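Local structure of SAP-like pentraxin (Limulus polyphemus, 3FLP) at residues 17-22 with 151-156; 47-52 with 61-66; 143-148 with 155-160. The protein probably acts as a calcium-dependent sugar-binding lectin of the pentraxin family, each subunit holding two calcium ions within doubly stacked heptameric rings. One frame throughout, in Å; residues are numbered along the deposited sequence.

Contact 1 of 3, residues 17-22 with 151-156. With CA (calcium ion), chain P.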
loop_
_atom_site.group_PDB
_atom_site.type_symbol
_atom_site.label_atom_id
_atom_site.label_comp_id
_atom_site.label_asym_id
_atom_site.label_seq_id
_atom_site.Cartn_x
_atom_site.Cartn_y
_atom_site.Cartn_z
ATOM N N PRO A 17 -46.957 -5.529 -40.571
ATOM C CA PRO A 17 -46.665 -4.166 -40.108
ATOM C C PRO A 17 -45.697 -4.069 -38.921
ATOM O O PRO A 17 -45.615 -3.020 -38.276
ATOM C CB PRO A 17 -48.045 -3.645 -39.741
ATOM C CG PRO A 17 -48.640 -4.849 -39.063
ATOM C CD PRO A 17 -48.220 -6.013 -39.978
ATOM N N LYS A 18 -44.975 -5.146 -38.627
ATOM C CA LYS A 18 -44.038 -5.124 -37.507
ATOM C C LYS A 18 -42.612 -4.790 -37.946
ATOM O O LYS A 18 -42.002 -5.526 -38.727
ATOM C CB LYS A 18 -44.051 -6.464 -36.764
ATOM C CG LYS A 18 -43.056 -6.514 -35.605
ATOM C CD LYS A 18 -42.951 -7.906 -34.980
ATOM C CE LYS A 18 -41.859 -7.955 -33.907
ATOM N NZ LYS A 18 -41.724 -9.302 -33.272
ATOM N N PHE A 19 -42.091 -3.674 -37.438
ATOM C CA PHE A 19 -40.735 -3.235 -37.768
ATOM C C PHE A 19 -39.916 -2.963 -36.499
ATOM O O PHE A 19 -39.841 -1.828 -36.024
ATOM C CB PHE A 19 -40.771 -1.955 -38.624
ATOM C CG PHE A 19 -41.584 -2.078 -39.888
ATOM C CD1 PHE A 19 -42.962 -1.864 -39.873
ATOM C CD2 PHE A 19 -40.970 -2.402 -41.096
ATOM C CE1 PHE A 19 -43.716 -1.969 -41.049
ATOM C CE2 PHE A 19 -41.711 -2.511 -42.274
ATOM C CZ PHE A 19 -43.086 -2.296 -42.252
ATOM N N PRO A 20 -39.296 -4.003 -35.925
ATOM C CA PRO A 20 -38.507 -3.758 -34.712
ATOM C C PRO A 20 -37.439 -2.688 -34.958
ATOM O O PRO A 20 -36.717 -2.740 -35.954
ATOM C CB PRO A 20 -37.922 -5.138 -34.389
ATOM C CG PRO A 20 -37.907 -5.835 -35.728
ATOM C CD PRO A 20 -39.210 -5.411 -36.342
ATOM N N HIS A 21 -37.354 -1.712 -34.060
ATOM C CA HIS A 21 -36.377 -0.643 -34.223
ATOM C C HIS A 21 -36.189 0.188 -32.964
ATOM O O HIS A 21 -36.928 0.063 -31.991
ATOM C CB HIS A 21 -36.808 0.317 -35.341
ATOM C CG HIS A 21 -37.968 1.193 -34.969
ATOM N ND1 HIS A 21 -39.264 0.726 -34.892
ATOM C CD2 HIS A 21 -38.025 2.507 -34.638
ATOM C CE1 HIS A 21 -40.068 1.713 -34.533
ATOM N NE2 HIS A 21 -39.340 2.805 -34.375
ATOM N N LEU A 22 -35.187 1.053 -33.016
ATOM C CA LEU A 22 -34.887 1.976 -31.936
ATOM C C LEU A 22 -34.889 3.354 -32.590
ATOM O O LEU A 22 -34.525 3.486 -33.760
ATOM C CB LEU A 22 -33.491 1.728 -31.356
ATOM C CG LEU A 22 -33.065 0.334 -30.899
ATOM C CD1 LEU A 22 -31.696 0.437 -30.212
ATOM C CD2 LEU A 22 -34.090 -0.235 -29.946
ATOM N N GLY A 151 -40.006 6.874 -39.533
ATOM C CA GLY A 151 -40.932 5.938 -40.145
ATOM C C GLY A 151 -40.707 5.650 -41.615
ATOM O O GLY A 151 -39.605 5.846 -42.136
ATOM N N GLY A 152 -41.763 5.180 -42.280
ATOM C CA GLY A 152 -41.684 4.842 -43.692
ATOM C C GLY A 152 -40.735 3.678 -43.909
ATOM O O GLY A 152 -40.019 3.628 -44.907
ATOM N N PHE A 153 -40.734 2.740 -42.966
ATOM C CA PHE A 153 -39.859 1.571 -43.025
ATOM C C PHE A 153 -40.259 0.568 -44.102
ATOM O O PHE A 153 -41.430 0.467 -44.463
ATOM C CB PHE A 153 -39.838 0.852 -41.669
ATOM C CG PHE A 153 -39.476 1.739 -40.510
ATOM C CD1 PHE A 153 -38.461 2.680 -40.625
ATOM C CD2 PHE A 153 -40.150 1.628 -39.300
ATOM C CE1 PHE A 153 -38.120 3.501 -39.549
ATOM C CE2 PHE A 153 -39.819 2.444 -38.217
ATOM C CZ PHE A 153 -38.801 3.381 -38.343
ATOM N N GLU A 154 -39.274 -0.176 -44.600
ATOM C CA GLU A 154 -39.495 -1.191 -45.628
ATOM C C GLU A 154 -38.808 -2.479 -45.195
ATOM O O GLU A 154 -37.613 -2.482 -44.890
ATOM C CB GLU A 154 -38.928 -0.729 -46.973
ATOM C CG GLU A 154 -39.695 0.424 -47.586
ATOM C CD GLU A 154 -39.105 0.886 -48.909
ATOM O OE1 GLU A 154 -38.028 1.527 -48.901
ATOM O OE2 GLU A 154 -39.726 0.601 -49.956
ATOM N N GLU A 155 -39.557 -3.576 -45.180
ATOM C CA GLU A 155 -39.005 -4.852 -44.740
ATOM C C GLU A 155 -37.753 -5.322 -45.473
ATOM O O GLU A 155 -36.873 -5.922 -44.859
ATOM C CB GLU A 155 -40.085 -5.948 -44.762
ATOM C CG GLU A 155 -40.852 -6.100 -46.070
ATOM C CD GLU A 155 -41.989 -7.130 -45.978
ATOM O OE1 GLU A 155 -42.888 -6.972 -45.115
ATOM O OE2 GLU A 155 -41.987 -8.096 -46.777
ATOM N N GLN A 156 -37.652 -5.041 -46.768
ATOM C CA GLN A 156 -36.476 -5.469 -47.515
ATOM C C GLN A 156 -35.210 -4.672 -47.194
ATOM O O GLN A 156 -34.124 -5.024 -47.644
ATOM C CB GLN A 156 -36.756 -5.440 -49.018
ATOM C CG GLN A 156 -37.675 -6.571 -49.479
ATOM C CD GLN A 156 -37.806 -6.648 -50.995
ATOM O OE1 GLN A 156 -38.297 -5.712 -51.641
ATOM N NE2 GLN A 156 -37.366 -7.766 -51.573
HETATM CA CA CA P . -36.743 3.013 -47.710
HETATM O O HOH W 1 -37.734 2.399 -45.652
HETATM O O HOH W 2 -35.409 3.041 -49.662
#

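Contact 2 of 3, residues 47-52 with 61-66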
loop_
_atom_site.group_PDB
_atom_site.type_symbol
_atom_site.label_atom_id
_atom_site.label_comp_id
_atom_site.label_asym_id
_atom_site.label_seq_id
_atom_site.Cartn_x
_atom_site.Cartn_y
_atom_site.Cartn_z
ATOM N N THR A 47 -28.709 -7.548 -47.741
ATOM C CA THR A 47 -28.541 -6.171 -47.309
ATOM C C THR A 47 -29.525 -5.711 -46.243
ATOM O O THR A 47 -30.722 -5.975 -46.323
ATOM C CB THR A 47 -28.657 -5.227 -48.508
ATOM O OG1 THR A 47 -27.782 -5.684 -49.545
ATOM C CG2 THR A 47 -28.275 -3.804 -48.110
ATOM N N GLY A 48 -28.996 -5.017 -45.245
ATOM C CA GLY A 48 -29.817 -4.485 -44.178
ATOM C C GLY A 48 -29.206 -3.170 -43.735
ATOM O O GLY A 48 -27.985 -3.026 -43.748
ATOM N N TYR A 49 -30.038 -2.203 -43.364
ATOM C CA TYR A 49 -29.531 -0.908 -42.910
ATOM C C TYR A 49 -29.528 -0.868 -41.392
ATOM O O TYR A 49 -30.548 -1.123 -40.749
ATOM C CB TYR A 49 -30.379 0.232 -43.483
ATOM C CG TYR A 49 -30.216 0.336 -44.973
ATOM C CD1 TYR A 49 -30.858 -0.558 -45.826
ATOM C CD2 TYR A 49 -29.332 1.264 -45.529
ATOM C CE1 TYR A 49 -30.621 -0.542 -47.198
ATOM C CE2 TYR A 49 -29.084 1.290 -46.899
ATOM C CZ TYR A 49 -29.730 0.384 -47.726
ATOM O OH TYR A 49 -29.474 0.395 -49.073
ATOM N N ILE A 50 -28.370 -0.543 -40.827
ATOM C CA ILE A 50 -28.198 -0.509 -39.380
ATOM C C ILE A 50 -28.456 0.854 -38.751
ATOM O O ILE A 50 -29.330 0.996 -37.896
ATOM C CB ILE A 50 -26.768 -0.975 -39.012
ATOM C CG1 ILE A 50 -26.545 -2.385 -39.562
ATOM C CG2 ILE A 50 -26.572 -0.958 -37.501
ATOM C CD1 ILE A 50 -25.124 -2.877 -39.436
ATOM N N PHE A 51 -27.681 1.845 -39.172
ATOM C CA PHE A 51 -27.785 3.210 -38.659
ATOM C C PHE A 51 -28.383 4.117 -39.739
ATOM O O PHE A 51 -27.806 4.290 -40.808
ATOM C CB PHE A 51 -26.380 3.678 -38.244
ATOM C CG PHE A 51 -26.329 5.044 -37.615
ATOM C CD1 PHE A 51 -26.331 6.194 -38.402
ATOM C CD2 PHE A 51 -26.218 5.179 -36.234
ATOM C CE1 PHE A 51 -26.218 7.455 -37.822
ATOM C CE2 PHE A 51 -26.104 6.441 -35.642
ATOM C CZ PHE A 51 -26.103 7.579 -36.436
ATOM N N SER A 52 -29.543 4.690 -39.445
ATOM C CA SER A 52 -30.247 5.567 -40.381
ATOM C C SER A 52 -30.501 6.947 -39.776
ATOM O O SER A 52 -31.121 7.063 -38.720
ATOM C CB SER A 52 -31.584 4.917 -40.776
ATOM O OG SER A 52 -32.452 5.828 -41.431
ATOM N N GLN A 61 -29.772 11.180 -44.998
ATOM C CA GLN A 61 -28.604 11.985 -44.649
ATOM C C GLN A 61 -27.353 11.133 -44.437
ATOM O O GLN A 61 -26.276 11.452 -44.940
ATOM C CB GLN A 61 -28.893 12.807 -43.383
ATOM C CG GLN A 61 -29.708 14.066 -43.634
ATOM C CD GLN A 61 -28.871 15.199 -44.217
ATOM O OE1 GLN A 61 -27.736 14.994 -44.657
ATOM N NE2 GLN A 61 -29.430 16.402 -44.223
ATOM N N PHE A 62 -27.505 10.040 -43.704
ATOM C CA PHE A 62 -26.380 9.160 -43.417
ATOM C C PHE A 62 -26.939 7.777 -43.105
ATOM O O PHE A 62 -27.744 7.625 -42.190
ATOM C CB PHE A 62 -25.612 9.726 -42.225
ATOM C CG PHE A 62 -24.323 9.034 -41.949
ATOM C CD1 PHE A 62 -24.297 7.836 -41.250
ATOM C CD2 PHE A 62 -23.122 9.589 -42.375
ATOM C CE1 PHE A 62 -23.095 7.204 -40.972
ATOM C CE2 PHE A 62 -21.920 8.963 -42.101
ATOM C CZ PHE A 62 -21.910 7.769 -41.399
ATOM N N ILE A 63 -26.538 6.772 -43.876
ATOM C CA ILE A 63 -27.046 5.428 -43.642
ATOM C C ILE A 63 -25.973 4.369 -43.815
ATOM O O ILE A 63 -25.292 4.316 -44.843
ATOM C CB ILE A 63 -28.212 5.070 -44.595
ATOM C CG1 ILE A 63 -28.766 6.331 -45.265
ATOM C CG2 ILE A 63 -29.317 4.385 -43.810
ATOM C CD1 ILE A 63 -29.835 6.043 -46.295
ATOM N N THR A 64 -25.826 3.524 -42.801
ATOM C CA THR A 64 -24.850 2.443 -42.846
ATOM C C THR A 64 -25.594 1.157 -43.173
ATOM O O THR A 64 -26.771 1.014 -42.857
ATOM C CB THR A 64 -24.131 2.250 -41.489
ATOM O OG1 THR A 64 -25.099 1.924 -40.484
ATOM C CG2 THR A 64 -23.370 3.518 -41.095
ATOM N N SER A 65 -24.898 0.221 -43.802
ATOM C CA SER A 65 -25.505 -1.041 -44.177
ATOM C C SER A 65 -24.435 -2.102 -44.343
ATOM O O SER A 65 -23.233 -1.815 -44.305
ATOM C CB SER A 65 -26.247 -0.884 -45.503
ATOM O OG SER A 65 -25.354 -0.444 -46.514
ATOM N N MET A 66 -24.880 -3.334 -44.541
ATOM C CA MET A 66 -23.956 -4.439 -44.732
ATOM C C MET A 66 -24.679 -5.563 -45.434
ATOM O O MET A 66 -25.906 -5.583 -45.505
ATOM C CB MET A 66 -23.453 -4.975 -43.385
ATOM C CG MET A 66 -24.532 -5.745 -42.602
ATOM S SD MET A 66 -23.892 -6.835 -41.291
ATOM C CE MET A 66 -23.629 -8.358 -42.214
#

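Contact 3 of 3, residues 143-148 with 155-160. With CA (calcium ion), chain O; CA (calcium ion), chain P.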
loop_
_atom_site.group_PDB
_atom_site.type_symbol
_atom_site.label_atom_id
_atom_site.label_comp_id
_atom_site.label_asym_id
_atom_site.label_seq_id
_atom_site.Cartn_x
_atom_site.Cartn_y
_atom_site.Cartn_z
ATOM N N GLY A 143 -31.843 -0.245 -37.098
ATOM C CA GLY A 143 -32.527 -1.452 -37.530
ATOM C C GLY A 143 -33.490 -1.321 -38.693
ATOM O O GLY A 143 -33.924 -2.333 -39.254
ATOM N N GLN A 144 -33.841 -0.089 -39.049
ATOM C CA GLN A 144 -34.747 0.156 -40.166
ATOM C C GLN A 144 -34.227 1.355 -40.961
ATOM O O GLN A 144 -33.448 2.155 -40.447
ATOM C CB GLN A 144 -36.174 0.461 -39.669
ATOM C CG GLN A 144 -36.864 -0.621 -38.830
ATOM C CD GLN A 144 -37.144 -1.914 -39.601
ATOM O OE1 GLN A 144 -37.269 -1.916 -40.825
ATOM N NE2 GLN A 144 -37.264 -3.013 -38.879
ATOM N N GLU A 145 -34.663 1.471 -42.213
ATOM C CA GLU A 145 -34.261 2.565 -43.091
ATOM C C GLU A 145 -35.429 3.558 -43.142
ATOM O O GLU A 145 -36.540 3.182 -43.512
ATOM C CB GLU A 145 -33.977 1.994 -44.488
ATOM C CG GLU A 145 -33.002 2.787 -45.365
ATOM C CD GLU A 145 -33.607 4.045 -45.958
ATOM O OE1 GLU A 145 -34.668 3.951 -46.615
ATOM O OE2 GLU A 145 -33.013 5.131 -45.774
ATOM N N GLN A 146 -35.191 4.810 -42.759
ATOM C CA GLN A 146 -36.251 5.829 -42.766
ATOM C C GLN A 146 -36.513 6.456 -44.138
ATOM O O GLN A 146 -35.575 6.799 -44.861
ATOM C CB GLN A 146 -35.906 6.982 -41.814
ATOM C CG GLN A 146 -35.659 6.614 -40.363
ATOM C CD GLN A 146 -35.075 7.780 -39.570
ATOM O OE1 GLN A 146 -35.799 8.674 -39.128
ATOM N NE2 GLN A 146 -33.751 7.782 -39.406
ATOM N N ASP A 147 -37.791 6.598 -44.485
ATOM C CA ASP A 147 -38.189 7.255 -45.729
ATOM C C ASP A 147 -38.936 8.512 -45.299
ATOM O O ASP A 147 -39.358 9.330 -46.117
ATOM C CB ASP A 147 -39.081 6.356 -46.585
ATOM C CG ASP A 147 -38.290 5.301 -47.321
ATOM O OD1 ASP A 147 -37.091 5.545 -47.579
ATOM O OD2 ASP A 147 -38.856 4.239 -47.656
ATOM N N LYS A 148 -39.079 8.639 -43.984
ATOM C CA LYS A 148 -39.714 9.781 -43.340
ATOM C C LYS A 148 -39.152 9.772 -41.921
ATOM O O LYS A 148 -38.679 8.732 -41.444
ATOM C CB LYS A 148 -41.238 9.641 -43.304
ATOM C CG LYS A 148 -41.718 8.413 -42.564
ATOM C CD LYS A 148 -43.139 8.572 -42.025
ATOM C CE LYS A 148 -44.153 8.803 -43.126
ATOM N NZ LYS A 148 -45.534 8.779 -42.569
ATOM N N GLU A 155 -39.557 -3.576 -45.180
ATOM C CA GLU A 155 -39.005 -4.852 -44.740
ATOM C C GLU A 155 -37.753 -5.322 -45.473
ATOM O O GLU A 155 -36.873 -5.922 -44.859
ATOM C CB GLU A 155 -40.085 -5.948 -44.762
ATOM C CG GLU A 155 -40.852 -6.100 -46.070
ATOM C CD GLU A 155 -41.989 -7.130 -45.978
ATOM O OE1 GLU A 155 -42.888 -6.972 -45.115
ATOM O OE2 GLU A 155 -41.987 -8.096 -46.777
ATOM N N GLN A 156 -37.652 -5.041 -46.768
ATOM C CA GLN A 156 -36.476 -5.469 -47.515
ATOM C C GLN A 156 -35.210 -4.672 -47.194
ATOM O O GLN A 156 -34.124 -5.024 -47.644
ATOM C CB GLN A 156 -36.756 -5.440 -49.018
ATOM C CG GLN A 156 -37.675 -6.571 -49.479
ATOM C CD GLN A 156 -37.806 -6.648 -50.995
ATOM O OE1 GLN A 156 -38.297 -5.712 -51.641
ATOM N NE2 GLN A 156 -37.366 -7.766 -51.573
ATOM N N GLU A 157 -35.341 -3.609 -46.407
ATOM C CA GLU A 157 -34.179 -2.805 -46.038
ATOM C C GLU A 157 -33.882 -2.882 -44.537
ATOM O O GLU A 157 -32.974 -2.212 -44.037
ATOM C CB GLU A 157 -34.388 -1.353 -46.465
ATOM C CG GLU A 157 -34.567 -1.193 -47.975
ATOM C CD GLU A 157 -34.875 0.237 -48.391
ATOM O OE1 GLU A 157 -35.754 0.859 -47.768
ATOM O OE2 GLU A 157 -34.250 0.741 -49.348
ATOM N N SER A 158 -34.639 -3.712 -43.822
ATOM C CA SER A 158 -34.439 -3.860 -42.385
ATOM C C SER A 158 -33.213 -4.714 -42.079
ATOM O O SER A 158 -32.725 -5.459 -42.934
ATOM C CB SER A 158 -35.671 -4.496 -41.736
ATOM O OG SER A 158 -35.763 -5.868 -42.067
ATOM N N TRP A 159 -32.712 -4.600 -40.855
ATOM C CA TRP A 159 -31.558 -5.380 -40.438
ATOM C C TRP A 159 -31.937 -6.171 -39.196
ATOM O O TRP A 159 -32.368 -5.595 -38.199
ATOM C CB TRP A 159 -30.376 -4.473 -40.105
ATOM C CG TRP A 159 -29.118 -5.238 -39.818
ATOM C CD1 TRP A 159 -28.217 -5.708 -40.732
ATOM C CD2 TRP A 159 -28.633 -5.648 -38.532
ATOM N NE1 TRP A 159 -27.204 -6.382 -40.100
ATOM C CE2 TRP A 159 -27.431 -6.362 -38.749
ATOM C CE3 TRP A 159 -29.096 -5.481 -37.218
ATOM C CZ2 TRP A 159 -26.681 -6.910 -37.697
ATOM C CZ3 TRP A 159 -28.347 -6.024 -36.169
ATOM C CH2 TRP A 159 -27.152 -6.730 -36.422
ATOM N N SER A 160 -31.781 -7.486 -39.262
ATOM C CA SER A 160 -32.099 -8.341 -38.128
ATOM C C SER A 160 -30.816 -8.914 -37.542
ATOM O O SER A 160 -29.880 -9.239 -38.272
ATOM C CB SER A 160 -33.035 -9.472 -38.559
ATOM O OG SER A 160 -34.301 -8.949 -38.928
HETATM CA CA CA O . -34.873 6.401 -47.101
HETATM CA CA CA P . -36.743 3.013 -47.710
HETATM O O HOH W 1 -37.734 2.399 -45.652
HETATM O O HOH W 2 -35.409 3.041 -49.662
HETATM O O HOH W 3 -34.480 5.442 -49.207
#

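Contact 1 of 3, residues 17-22 with 151-156
His21, whose ring takes the edge of Phe153 on one face, donates from ND1 to the backbone O of Phe19 at 2.9 Å. The bond is fairly straight, and the carbonyl oxygen lies near the imidazole plane, which should help fix the rotation of the ring. With chi1 at 72°, His21 CG lies between the backbone N and the carbonyl carbon, on the side of the backbone from which Phe153 approaches. Phe153 comes edge-to-face: CE2 stands over the centre of the imidazole, 3.8 Å from His21 CE1, while CZ leans toward CD2 and NE2. The two planes meet at 57°. Phe19 and Phe153 slide past each other in opposite directions, with Phe153 CB resting 3.5 Å from Phe19 CD2 and Phe153 CD2 lying 3.7 Å from Phe19 CB. The far part of the Phe19 ring reaches the loop backbone, where Glu155 N lies at the ring edge, 3.8 Å from CE2. Phe19, His21 and Phe153 thus form an aromatic cluster next to the calcium-binding loop. Beyond it, Glu154 turns away, and its chain, extended past CG, brings OE1 to the calcium ion at 2.3 Å. A water on the same ion donates to Gly152 O at 2.7 Å, tying the backbone on the other side of Phe153 to the metal. The cluster packs against Gln144, and Phe153 also touches Val141. Strand 21-24, entered at His21, lies between strands 139-142 and 201-204, pairing through Leu22 with Ile142 and through His21 with Asp204.

Contact 2 of 3, residues 47-52 with 61-66
With chi1 at 61°, Thr64 OG1 sits between its own backbone N and carbonyl carbon and faces Phe51, whose N-H it accepts at 2.9 Å. Phe51 CG is anti to the backbone N (chi1 -177°). Its ring meets that of Phe62, CD1 of Phe51 lying 3.9 Å from CD1 of Phe62, with the ring planes almost perpendicular. Thr64 serves two successive N-H groups: its O takes Ile50 N at 3.0 Å, and its hydroxyl takes the next. Thr64 N in turn donates to Phe51 O at 2.9 Å. The backbone of Ile50 bends at psi -60°, and the register shifts by one residue between the non-hydrogen-bonded pairs Tyr49-Ser65 and Ser52-Ile63. On the face shared by these pairs, Ser65 CB makes a CH-pi contact over the Tyr49 ring, and Ile63 CG2 packs 3.6 Å from Tyr49 CD2. Gly48 and Met66 close the other end as a hydrogen-bonded pair. Tyr49 and Ile63 also touch Glu145, and Ser52 OG bonds to Gln146, both residues of the calcium site. This is an antiparallel beta hairpin with a beta bulge, in one sheet of the pentraxin, lectin-like jelly roll.

Contact 3 of 3, residues 143-148 with 155-160
Glu145 and Glu157 cross obliquely and meet at one calcium ion. Glu145 CG lies anti to the backbone N (chi1 -154°), and the chain bends at chi2 (-76°); the carboxylate faces the metals. Its OE1 is shared by both ions, 2.5 Å from each, while OE2 adds a second bond to one of them. Glu157 has a straighter chain, extended beyond CG, and gives OE1 to the other calcium at 2.4 Å; its OE2 accepts a hydrogen bond from a water on that ion. The two OE1 atoms of Glu145 and Glu157 are only 3.5 Å apart, a closeness that the calcium charge probably makes tolerable. Asp147 OD1 is the second bridge between the ions, and its OD2 binds the calcium of Glu157. Gln144 bends at chi2 (-65°), which turns CD back; OE1 lies 3.2 Å from Ser158 CB, while NE2 donates to Pro20 O. The backbones join where Trp159 N donates to Gly143 O at 3.0 Å. Gln146 O, Asp59, Asn60 and a water complete the ion that both oxygens of Glu145 bind; Glu154 and two waters complete the one bound by Glu157. Two seven-coordinate ions bridged by acidic side chains form the double calcium site of pentraxins, where relatives bind their ligands in a calcium-dependent way.

In the fold
From the N terminus, segment 17-22 leads into strand 21-24 and meets residues 151-156, so contact 1 closes a loop of 128 residues and ties the approach to that strand to the calcium-binding loop. Contact 2 is nested inside it: a hairpin of strands 48-55 and 60-68, closed before contact 3 opens. Contact 3 folds the loop after strand 139-142 back on itself, and its second segment overlaps that of contact 1 at Glu155 and Gln156. Contacts 1 and 3, centres about 5 Å apart, touch one calcium ion in common. Contact 3 joins contact 2 through Ile50 O with Gly143 N and Tyr49 N with Glu157 O, tying the metal-binding loop to strand 48-55.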